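Local coordinates for protein deoxyhypusine hydroxylase (Homo sapiens, PDB 4D50) that hydroxylates the deoxyhypusine residue of the translation factor eIF5A at a diiron centre, completing the formation of hypusine, at residues 17-22 with 31-36; 55-60 with 271-276; 149-154 with 218-223. All coordinates share one frame; numbering follows the deposited sequence.

Interaction 1: residues 17-22 with 31-36; sequences QTLVDP and RALFTL
Leu19, close to the C-terminal end of helix 3-20, lies across from Ala32 in helix 26-39, and their CA atoms are 5.5 Å apart. The two helices follow each other through a short linker and double back as a helical hairpin of this HEAT-like fold: Leu36, farther along the second helix, also packs against Val12 and Ile15, farther back along the first. The small methyl of Ala32 lets the backbones come this close. Its CB sits 3.8 Å from Leu19 N and rests against Leu19 CB as well, while CG2 of Thr18 comes to 4.1 Å from that same Ala32 CB. Thr18 thus shows its methyl to the partner helix and turns its hydroxyl back to its own, in a weak hydrogen bond to Ala14 O.

The rest of the contact is carried by the forked end of Leu19. Its CG stands anti to the backbone N (chi1 -176°), and beyond it the two methyls go to different partners. CD1 meets Leu33 CB at 3.9 Å; CD2 meets Leu36 CD1 at 3.8 Å. Both leucine pairs cross obliquely. No hydrogen bond joins the segments, so they hold by apolar packing, with Leu19, Ala32, Leu33 and Leu36 all buried. Leu33 carries the packing inward, touching Ile48 of helix 42-50 and Glu62 and Cys66 of helix 57-70. Beyond the segments, Arg29 NE binds Leu19 O, so the main chain near the end of the first helix is tied to the start of the second. Within helix 26-39, Arg31 O takes two donors from one residue on opposite faces of its carbonyl plane: Thr35 N, and Thr35 OG1 at 2.9 Å.

Interaction 2: residues 55-60 with 271-276; sequences DSALLK and ERVVRE
Beside the diiron site, where the N-terminal ends of helices 57-70 and 272-289 meet, Ser56 and Glu276 join two helix starts from distant parts of the chain. Ser56 is the N-cap of its helix, and its OG accepts Leu59 N at 2.9 Å. The same hydroxyl donates to Glu276 OE1 at 2.6 Å, meeting the carboxylate on its syn side. OE1 also takes a hydrogen from a water which, 3.0 Å from Leu58 N, accepts that amide's hydrogen. This nearness to a helix N terminus probably stabilises the carboxylate's negative charge.

The other oxygen, OE2, holds Arg272 NE at 2.9 Å in a salt bridge made one turn apart in the same helix. The extended arginine then reaches across, and its NH1 grips Asp55 OD2 at 3.2 Å in a nearly straight bond (173°). Both acceptors lie in the guanidinium plane at its edge, while the Asp55 carboxylate is turned 69° from that plane; Ser56 CA covers part of one guanidinium face. On the apolar side, Leu58 CD2 packs 3.6 Å from Glu276 CB, and Val273 sets its two methyls against Ala57 CB and Leu58 CB. An alanine in place of Glu276 would probably leave the Ser56 hydroxyl, the water and Arg272 NE without their acceptor, with the guanidinium held in this contact by Asp55 alone. Leu58 touches the iron ligand His245, and its carbonyl oxygen binds ND1 of His61, another ligand. The whole is a serine-capped helix start tied to a salt-bridge network, with Leu58 as its second-shell residue beside the metal site of this HEAT-like fold.

Interaction 3: residues 149-154 with 218-223; sequences YLSVDP and LGQLQH
Gln220, in the last turn of helix 208-221, meets the loop at 149-154 with both its backbone and its side chain. Its carbonyl O lies near the plane of the Tyr149 ring, at the edge, 3.5 Å from CE2, and its CB is 4.0 Å from the same carbon. Beyond CG the side chain is extended, and it ends by giving an N-H from NE2 to Ser151 OG at 3.0 Å. The serine oxygen lies almost in the amide plane. The other end of that amide, OE1, accepts from Arg188 NH1. Leu221 follows, its CA 3.6 Å from Tyr149 OH and its CD1 also near that hydroxyl, so the tyrosine reaches across the helix end. At Gln222 phi turns positive and the helix is over, though its N still bonds to Leu218 O.

The serine hydroxyl in turn donates to Asp153 OD1 at 2.6 Å, and Asp153 OD2 forms a salt bridge with Arg188. Each group therefore has a set direction: amide to hydroxyl to carboxylate, with the arginine bonded to both ends, which fixes the rotation of the Gln220 amide and pins an irregular loop to the helix.

From the N terminus, interaction 1 closes first, a tight turn-back between helices 3-20 and 26-39. Interaction 2 opens only afterwards, at 55-60, and spans most of the chain before helix 272-289 returns to meet it, joining the early helices to the last one. Interaction 3 falls wholly within that long span, fastening the loop between helices 121-140 and 163-171 to the end of helix 208-221; none of the three cross. Interactions 1 and 2 are in direct touch, Leu19 CD1 packing 4.2 Å from Leu59 CD1. Interaction 3 stands apart, its centre about 21 Å from that of interaction 2, on the opposite side of the chain's centre.

Interaction 1: residues 17-22 with 31-36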
# COMPACT_ATOMS: atom_id res chain seq x y z
N GLN A 17 -3.86 -14.12 -17.56
CA GLN A 17 -3.68 -13.57 -18.92
C GLN A 17 -4.19 -12.15 -18.98
O GLN A 17 -3.60 -11.34 -19.70
CB GLN A 17 -4.31 -14.48 -19.99
CG GLN A 17 -3.32 -15.55 -20.41
CD GLN A 17 -3.95 -16.86 -20.86
OE1 GLN A 17 -5.15 -17.08 -20.77
NE2 GLN A 17 -3.10 -17.76 -21.36
N THR A 18 -5.26 -11.84 -18.27
CA THR A 18 -5.87 -10.48 -18.27
C THR A 18 -4.88 -9.49 -17.62
O THR A 18 -4.54 -8.54 -18.23
CB THR A 18 -7.15 -10.45 -17.54
OG1 THR A 18 -8.09 -11.31 -18.20
CG2 THR A 18 -7.73 -9.08 -17.47
N LEU A 19 -4.39 -9.82 -16.44
CA LEU A 19 -3.34 -9.07 -15.82
C LEU A 19 -2.10 -8.70 -16.65
O LEU A 19 -1.64 -7.59 -16.58
CB LEU A 19 -2.87 -9.79 -14.53
CG LEU A 19 -1.81 -9.02 -13.74
CD1 LEU A 19 -2.24 -7.64 -13.31
CD2 LEU A 19 -1.43 -9.92 -12.54
N VAL A 20 -1.54 -9.66 -17.40
CA VAL A 20 -0.25 -9.44 -18.07
C VAL A 20 -0.42 -8.80 -19.46
O VAL A 20 0.57 -8.38 -20.07
CB VAL A 20 0.63 -10.68 -18.20
CG1 VAL A 20 0.92 -11.31 -16.81
CG2 VAL A 20 0.02 -11.72 -19.16
N ASP A 21 -1.64 -8.68 -19.91
CA ASP A 21 -1.96 -8.12 -21.25
C ASP A 21 -1.96 -6.60 -21.20
O ASP A 21 -2.89 -6.01 -20.65
CB ASP A 21 -3.34 -8.57 -21.64
CG ASP A 21 -3.70 -8.23 -23.09
OD1 ASP A 21 -2.95 -7.50 -23.72
OD2 ASP A 21 -4.76 -8.71 -23.52
N PRO A 22 -0.96 -5.97 -21.85
CA PRO A 22 -0.90 -4.49 -21.74
C PRO A 22 -1.97 -3.76 -22.52
O PRO A 22 -2.04 -2.55 -22.40
CB PRO A 22 0.50 -4.16 -22.25
CG PRO A 22 0.86 -5.27 -23.14
CD PRO A 22 0.09 -6.49 -22.73
N ARG A 31 -8.48 -5.45 -11.35
CA ARG A 31 -9.46 -6.42 -10.94
C ARG A 31 -8.86 -7.78 -11.00
O ARG A 31 -9.05 -8.55 -10.06
CB ARG A 31 -10.69 -6.42 -11.87
CG ARG A 31 -11.66 -5.36 -11.50
CD ARG A 31 -12.78 -5.27 -12.55
NE ARG A 31 -13.36 -3.94 -12.44
CZ ARG A 31 -14.12 -3.55 -11.42
NH1 ARG A 31 -14.45 -4.39 -10.43
NH2 ARG A 31 -14.57 -2.30 -11.38
N ALA A 32 -8.14 -8.08 -12.06
CA ALA A 32 -7.44 -9.42 -12.17
C ALA A 32 -6.45 -9.61 -11.04
O ALA A 32 -6.34 -10.67 -10.40
CB ALA A 32 -6.76 -9.53 -13.50
N LEU A 33 -5.63 -8.59 -10.83
CA LEU A 33 -4.64 -8.64 -9.78
C LEU A 33 -5.22 -8.92 -8.41
O LEU A 33 -4.73 -9.76 -7.71
CB LEU A 33 -3.84 -7.31 -9.72
CG LEU A 33 -2.89 -7.15 -8.52
CD1 LEU A 33 -1.79 -8.23 -8.50
CD2 LEU A 33 -2.29 -5.75 -8.51
N PHE A 34 -6.25 -8.17 -7.96
CA PHE A 34 -6.82 -8.40 -6.68
C PHE A 34 -7.57 -9.72 -6.58
O PHE A 34 -7.58 -10.35 -5.53
CB PHE A 34 -7.62 -7.19 -6.21
CG PHE A 34 -6.71 -6.08 -5.77
CD1 PHE A 34 -5.96 -6.19 -4.56
CD2 PHE A 34 -6.54 -4.98 -6.55
CE1 PHE A 34 -5.06 -5.22 -4.17
CE2 PHE A 34 -5.62 -4.00 -6.16
CZ PHE A 34 -4.90 -4.14 -4.99
N THR A 35 -8.07 -10.22 -7.69
CA THR A 35 -8.65 -11.55 -7.63
C THR A 35 -7.52 -12.57 -7.39
O THR A 35 -7.68 -13.45 -6.54
CB THR A 35 -9.43 -11.84 -8.91
OG1 THR A 35 -10.44 -10.82 -9.04
CG2 THR A 35 -10.12 -13.25 -8.91
N LEU A 36 -6.42 -12.48 -8.11
CA LEU A 36 -5.31 -13.38 -7.90
C LEU A 36 -4.79 -13.30 -6.51
O LEU A 36 -4.34 -14.31 -5.98
CB LEU A 36 -4.19 -13.16 -8.87
CG LEU A 36 -4.49 -13.46 -10.34
CD1 LEU A 36 -3.31 -12.99 -11.20
CD2 LEU A 36 -4.70 -14.96 -10.54

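Interaction 2: residues 55-60 with 271-276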
# COMPACT_ATOMS: atom_id res chain seq x y z
N ASP A 55 5.03 -1.17 -17.96
CA ASP A 55 5.35 0.19 -17.94
C ASP A 55 4.81 1.01 -16.80
O ASP A 55 5.36 2.05 -16.47
CB ASP A 55 4.61 0.79 -19.18
CG ASP A 55 5.47 1.55 -20.04
OD1 ASP A 55 6.70 1.25 -20.06
OD2 ASP A 55 4.84 2.44 -20.71
N SER A 56 3.67 0.62 -16.25
CA SER A 56 2.98 1.38 -15.23
C SER A 56 3.59 1.16 -13.86
O SER A 56 3.44 0.11 -13.32
CB SER A 56 1.52 0.98 -15.20
OG SER A 56 0.78 1.47 -14.04
N ALA A 57 4.14 2.22 -13.29
CA ALA A 57 4.72 2.16 -11.88
C ALA A 57 3.59 1.88 -10.89
O ALA A 57 3.78 1.12 -9.90
CB ALA A 57 5.39 3.47 -11.49
N LEU A 58 2.43 2.50 -11.09
CA LEU A 58 1.21 2.25 -10.30
C LEU A 58 0.88 0.74 -10.28
O LEU A 58 0.78 0.12 -9.21
CB LEU A 58 -0.01 3.01 -10.80
CG LEU A 58 -1.24 2.75 -9.94
CD1 LEU A 58 -1.09 3.34 -8.54
CD2 LEU A 58 -2.50 3.37 -10.54
N LEU A 59 0.79 0.15 -11.46
CA LEU A 59 0.46 -1.27 -11.48
C LEU A 59 1.56 -2.08 -10.80
O LEU A 59 1.30 -2.90 -9.95
CB LEU A 59 0.21 -1.76 -12.92
CG LEU A 59 -0.20 -3.23 -12.99
CD1 LEU A 59 -1.49 -3.59 -12.29
CD2 LEU A 59 -0.29 -3.59 -14.51
N LYS A 60 2.83 -1.81 -11.12
CA LYS A 60 3.93 -2.62 -10.59
C LYS A 60 4.05 -2.61 -9.06
O LYS A 60 4.30 -3.62 -8.43
CB LYS A 60 5.25 -2.20 -11.18
CG LYS A 60 5.48 -2.62 -12.63
CD LYS A 60 6.91 -2.33 -13.08
CE LYS A 60 7.15 -0.86 -13.26
NZ LYS A 60 8.44 -0.53 -13.91
N GLU A 271 1.42 13.75 -13.90
CA GLU A 271 2.11 12.63 -13.26
C GLU A 271 1.27 11.41 -13.57
O GLU A 271 0.07 11.31 -13.23
CB GLU A 271 2.22 12.88 -11.75
CG GLU A 271 3.22 13.98 -11.43
CD GLU A 271 4.65 13.56 -11.67
OE1 GLU A 271 4.94 12.32 -11.78
OE2 GLU A 271 5.49 14.46 -11.80
N ARG A 272 1.88 10.51 -14.31
CA ARG A 272 1.23 9.29 -14.72
C ARG A 272 0.71 8.53 -13.55
O ARG A 272 -0.41 8.02 -13.63
CB ARG A 272 2.22 8.38 -15.47
CG ARG A 272 1.52 7.15 -16.01
CD ARG A 272 2.41 6.49 -17.05
NE ARG A 272 1.83 5.26 -17.48
CZ ARG A 272 2.43 4.39 -18.30
NH1 ARG A 272 3.60 4.68 -18.81
NH2 ARG A 272 1.84 3.26 -18.61
N VAL A 273 1.44 8.45 -12.44
CA VAL A 273 0.96 7.70 -11.30
C VAL A 273 -0.34 8.32 -10.71
O VAL A 273 -1.27 7.62 -10.29
CB VAL A 273 2.05 7.56 -10.21
CG1 VAL A 273 1.60 6.55 -9.18
CG2 VAL A 273 3.39 7.11 -10.83
N VAL A 274 -0.41 9.64 -10.71
CA VAL A 274 -1.59 10.36 -10.30
C VAL A 274 -2.76 10.24 -11.27
O VAL A 274 -3.89 9.88 -10.85
CB VAL A 274 -1.27 11.86 -10.03
CG1 VAL A 274 -2.55 12.64 -9.69
CG2 VAL A 274 -0.26 11.95 -8.89
N ARG A 275 -2.55 10.45 -12.55
CA ARG A 275 -3.62 10.14 -13.53
C ARG A 275 -4.20 8.76 -13.41
O ARG A 275 -5.42 8.56 -13.47
CB ARG A 275 -3.17 10.34 -15.00
CG ARG A 275 -2.78 11.73 -15.43
CD ARG A 275 -2.62 11.67 -16.96
NE ARG A 275 -1.64 10.71 -17.50
CZ ARG A 275 -0.33 10.97 -17.62
NH1 ARG A 275 0.17 12.08 -17.09
NH2 ARG A 275 0.51 10.10 -18.15
N GLU A 276 -3.33 7.76 -13.32
CA GLU A 276 -3.84 6.39 -13.31
C GLU A 276 -4.56 6.05 -12.05
O GLU A 276 -5.56 5.32 -12.12
CB GLU A 276 -2.69 5.42 -13.52
CG GLU A 276 -2.18 5.46 -14.93
CD GLU A 276 -1.02 4.49 -15.19
OE1 GLU A 276 -0.43 3.81 -14.28
OE2 GLU A 276 -0.70 4.43 -16.42
O HOH W 1 1.85 4.76 -13.04

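Interaction 3: residues 149-154 with 218-223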
# COMPACT_ATOMS: atom_id res chain seq x y z
N TYR A 149 -8.79 -4.11 10.90
CA TYR A 149 -8.44 -4.14 9.46
C TYR A 149 -7.73 -5.46 9.12
O TYR A 149 -7.05 -6.02 9.93
CB TYR A 149 -7.58 -2.93 9.13
CG TYR A 149 -8.40 -1.65 9.31
CD1 TYR A 149 -8.51 -1.06 10.55
CD2 TYR A 149 -9.16 -1.15 8.28
CE1 TYR A 149 -9.33 0.04 10.75
CE2 TYR A 149 -9.95 -0.05 8.45
CZ TYR A 149 -10.01 0.54 9.70
OH TYR A 149 -10.72 1.61 9.97
N LEU A 150 -7.99 -5.98 7.95
CA LEU A 150 -7.48 -7.29 7.58
C LEU A 150 -6.16 -7.20 6.86
O LEU A 150 -5.50 -8.24 6.63
CB LEU A 150 -8.50 -8.06 6.74
CG LEU A 150 -9.86 -8.37 7.43
CD1 LEU A 150 -10.87 -8.92 6.48
CD2 LEU A 150 -9.68 -9.29 8.65
N SER A 151 -5.73 -5.99 6.61
CA SER A 151 -4.43 -5.71 6.03
C SER A 151 -3.34 -6.22 6.90
O SER A 151 -3.47 -6.23 8.15
CB SER A 151 -4.22 -4.21 5.76
OG SER A 151 -4.47 -3.43 6.90
N VAL A 152 -2.22 -6.56 6.28
CA VAL A 152 -1.00 -6.73 7.01
C VAL A 152 -0.21 -5.44 6.98
O VAL A 152 0.22 -5.00 5.90
CB VAL A 152 -0.13 -7.85 6.39
CG1 VAL A 152 1.16 -8.05 7.23
CG2 VAL A 152 -0.92 -9.14 6.19
N ASP A 153 -0.02 -4.83 8.13
CA ASP A 153 0.49 -3.46 8.21
C ASP A 153 1.97 -3.45 8.45
O ASP A 153 2.54 -4.44 8.99
CB ASP A 153 -0.23 -2.71 9.37
CG ASP A 153 -1.75 -2.61 9.16
OD1 ASP A 153 -2.22 -2.60 7.96
OD2 ASP A 153 -2.45 -2.62 10.17
N PRO A 154 2.65 -2.36 8.12
CA PRO A 154 4.08 -2.34 8.34
C PRO A 154 4.52 -2.21 9.77
O PRO A 154 5.69 -2.32 9.99
CB PRO A 154 4.54 -1.07 7.61
CG PRO A 154 3.30 -0.31 7.31
CD PRO A 154 2.25 -1.30 7.16
N LEU A 218 -5.80 6.78 5.99
CA LEU A 218 -7.00 7.62 5.82
C LEU A 218 -7.97 6.96 4.82
O LEU A 218 -9.21 6.99 5.04
CB LEU A 218 -6.63 9.07 5.44
CG LEU A 218 -6.10 9.92 6.59
CD1 LEU A 218 -5.48 11.22 6.06
CD2 LEU A 218 -7.07 10.08 7.72
N GLY A 219 -7.47 6.34 3.75
CA GLY A 219 -8.27 5.60 2.83
C GLY A 219 -8.86 4.35 3.43
O GLY A 219 -10.00 3.90 3.09
N GLN A 220 -8.18 3.76 4.44
CA GLN A 220 -8.71 2.57 5.11
C GLN A 220 -9.78 2.96 6.08
O GLN A 220 -10.87 2.31 6.08
CB GLN A 220 -7.60 1.85 5.88
CG GLN A 220 -6.59 1.14 5.05
CD GLN A 220 -5.71 0.27 5.96
OE1 GLN A 220 -5.02 0.76 6.87
NE2 GLN A 220 -5.80 -1.01 5.75
N LEU A 221 -9.50 4.00 6.87
CA LEU A 221 -10.43 4.53 7.88
C LEU A 221 -11.69 5.06 7.17
O LEU A 221 -12.82 4.84 7.63
CB LEU A 221 -9.82 5.68 8.64
CG LEU A 221 -10.64 6.33 9.74
CD1 LEU A 221 -11.19 5.30 10.77
CD2 LEU A 221 -9.79 7.33 10.43
N GLN A 222 -11.50 5.67 6.01
CA GLN A 222 -12.69 6.02 5.19
C GLN A 222 -13.60 7.01 5.90
O GLN A 222 -14.82 7.06 5.59
CB GLN A 222 -13.48 4.73 4.77
CG GLN A 222 -13.26 4.33 3.33
CD GLN A 222 -14.24 3.28 2.83
OE1 GLN A 222 -13.86 2.20 2.43
NE2 GLN A 222 -15.53 3.61 2.84
N HIS A 223 -13.08 7.82 6.81
CA HIS A 223 -13.87 8.80 7.50
C HIS A 223 -13.85 10.10 6.69
O HIS A 223 -12.78 10.63 6.32
CB HIS A 223 -13.38 9.11 8.87
CG HIS A 223 -14.40 9.82 9.71
ND1 HIS A 223 -14.76 11.14 9.53
CD2 HIS A 223 -15.19 9.36 10.71
CE1 HIS A 223 -15.69 11.48 10.39
NE2 HIS A 223 -15.97 10.42 11.13